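PDB 3H3H: uncharacterized SnoaL-like protein from Burkholderia thailandensis E264, which is of unknown function but has a SnoaL-like domain of the NTF2 superfamily, a cone-shaped alpha+beta fold that in its relatives often binds small molecules in a pocket. Local coordinates for residues D87-I91 against L102-F107. Residues are numbered along the deposited sequence; the frame is centred on the assembly and turned at random.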
# COMPACT_ATOMS: atom_id res chain seq x y z
N ASP B 87 -6.70 3.18 -8.21
CA ASP B 87 -7.89 3.58 -7.46
C ASP B 87 -7.54 3.72 -6.00
O ASP B 87 -8.45 3.82 -5.14
CB ASP B 87 -9.00 2.55 -7.64
CG ASP B 87 -8.75 1.23 -6.88
OD1 ASP B 87 -7.68 1.00 -6.27
OD2 ASP B 87 -9.70 0.42 -6.88
N SER B 88 -6.25 3.85 -5.71
CA SER B 88 -5.80 3.89 -4.33
C SER B 88 -4.76 4.98 -4.08
O SER B 88 -4.10 5.48 -5.05
CB SER B 88 -5.24 2.55 -3.91
OG SER B 88 -4.20 2.07 -4.75
N VAL B 89 -4.68 5.37 -2.82
CA VAL B 89 -3.69 6.30 -2.31
C VAL B 89 -2.98 5.56 -1.20
O VAL B 89 -3.61 4.86 -0.41
CB VAL B 89 -4.36 7.58 -1.79
CG1 VAL B 89 -3.41 8.47 -1.05
CG2 VAL B 89 -4.95 8.37 -2.99
N ALA B 90 -1.68 5.74 -1.10
CA ALA B 90 -0.91 5.15 -0.01
C ALA B 90 -0.35 6.28 0.80
O ALA B 90 0.31 7.16 0.24
CB ALA B 90 0.27 4.32 -0.54
N ILE B 91 -0.68 6.30 2.08
CA ILE B 91 -0.16 7.31 2.98
C ILE B 91 0.90 6.66 3.84
O ILE B 91 0.62 5.73 4.57
CB ILE B 91 -1.24 7.93 3.88
CG1 ILE B 91 -2.37 8.56 3.01
CG2 ILE B 91 -0.62 9.04 4.83
CD1 ILE B 91 -3.48 9.26 3.88
N LEU B 102 2.24 2.54 6.74
CA LEU B 102 1.92 2.69 5.33
C LEU B 102 0.52 2.11 5.14
O LEU B 102 0.27 0.91 5.23
CB LEU B 102 2.92 1.98 4.44
CG LEU B 102 2.77 2.11 2.93
CD1 LEU B 102 1.45 1.64 2.31
CD2 LEU B 102 2.97 3.61 2.53
N GLU B 103 -0.44 3.02 4.92
CA GLU B 103 -1.82 2.68 4.83
C GLU B 103 -2.28 2.91 3.41
O GLU B 103 -2.11 3.99 2.87
CB GLU B 103 -2.63 3.51 5.86
CG GLU B 103 -3.90 2.90 6.32
CD GLU B 103 -4.15 3.16 7.80
OE1 GLU B 103 -5.31 3.38 8.17
OE2 GLU B 103 -3.19 3.27 8.60
N VAL B 104 -2.92 1.90 2.84
CA VAL B 104 -3.39 1.96 1.48
C VAL B 104 -4.91 2.12 1.53
O VAL B 104 -5.61 1.33 2.23
CB VAL B 104 -3.05 0.69 0.74
CG1 VAL B 104 -3.60 0.78 -0.67
CG2 VAL B 104 -1.48 0.49 0.68
N PHE B 105 -5.40 3.10 0.76
CA PHE B 105 -6.80 3.40 0.73
C PHE B 105 -7.33 3.27 -0.66
O PHE B 105 -6.87 3.94 -1.60
CB PHE B 105 -7.03 4.83 1.16
CG PHE B 105 -6.44 5.18 2.50
CD1 PHE B 105 -5.12 5.61 2.64
CD2 PHE B 105 -7.21 5.13 3.66
CE1 PHE B 105 -4.60 5.92 3.86
CE2 PHE B 105 -6.68 5.46 4.91
CZ PHE B 105 -5.39 5.85 5.02
N HIS B 106 -8.31 2.40 -0.84
CA HIS B 106 -8.98 2.22 -2.09
C HIS B 106 -10.26 2.99 -2.09
O HIS B 106 -11.01 2.98 -1.11
CB HIS B 106 -9.30 0.78 -2.34
CG HIS B 106 -8.10 -0.07 -2.50
ND1 HIS B 106 -7.55 -0.36 -3.74
CD2 HIS B 106 -7.31 -0.65 -1.57
CE1 HIS B 106 -6.48 -1.11 -3.56
NE2 HIS B 106 -6.31 -1.31 -2.26
N PHE B 107 -10.52 3.67 -3.20
CA PHE B 107 -11.68 4.57 -3.26
C PHE B 107 -12.77 4.02 -4.15
O PHE B 107 -12.48 3.35 -5.13
CB PHE B 107 -11.30 5.94 -3.77
CG PHE B 107 -10.45 6.68 -2.81
CD1 PHE B 107 -9.07 6.41 -2.73
CD2 PHE B 107 -11.04 7.51 -1.88
CE1 PHE B 107 -8.31 7.06 -1.77
CE2 PHE B 107 -10.26 8.14 -0.92
CZ PHE B 107 -8.93 7.90 -0.88
O HOH W 1 -11.70 0.74 -5.31
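Asp-87 O accepts the amide of Phe-107, N to O 2.8 Å, while CA of His-106 brings a weaker C-H to the same oxygen. The carboxylate of Asp-87 reaches across as well: chi1 of 73° sets CG between its own N and carbonyl carbon, and from there OD1 accepts a hydrogen bond from His-106 ND1 at 2.9 Å. The bond enters on the syn side, 30° out of the carboxylate plane; carboxylate and imidazole stand nearly perpendicular. It would hold the imidazole in this rotation, with ND1 as the donor. The other oxygen, OD2, takes a hydrogen from a water that also donates to Phe-107 O, a water-mediated tie at this end of the ladder. Over one face of the His-106 ring lies Ser-88 CB, a CH-pi contact 4.0 Å from the centroid. Beyond this end the pairing is regular antiparallel: Val-89 and Phe-105 exchange two backbone bonds, as do Ile-91 and Glu-103. On the face carrying Val-89 and Ile-91, CD1 of Ile-91 comes obliquely to Phe-105 CE1 at 3.5 Å, and CG2 of Val-89 meets Phe-107 CE1 at 3.8 Å. Glu-103, its OE2 hydrogen-bonded to Tyr-93 OH, has its side chain about 3 Å from a bound unknown ligand, consistent with the small-molecule pocket of NTF2-like folds. The face of Ser-88, Ala-90, Val-104 and His-106 turns to the second subunit, whose His-119 NE2 is hydrogen-bonded to Ser-88 OG. The hairpin of strands 88-94 and 100-107 lies in the curved sheet between strand 78-84, beside the first, and strand 113-121, beside the second; helix 7-22 covers the phenylalanine face, where Phe-13 meets both Phe-105 and Phe-107 edge-to-face.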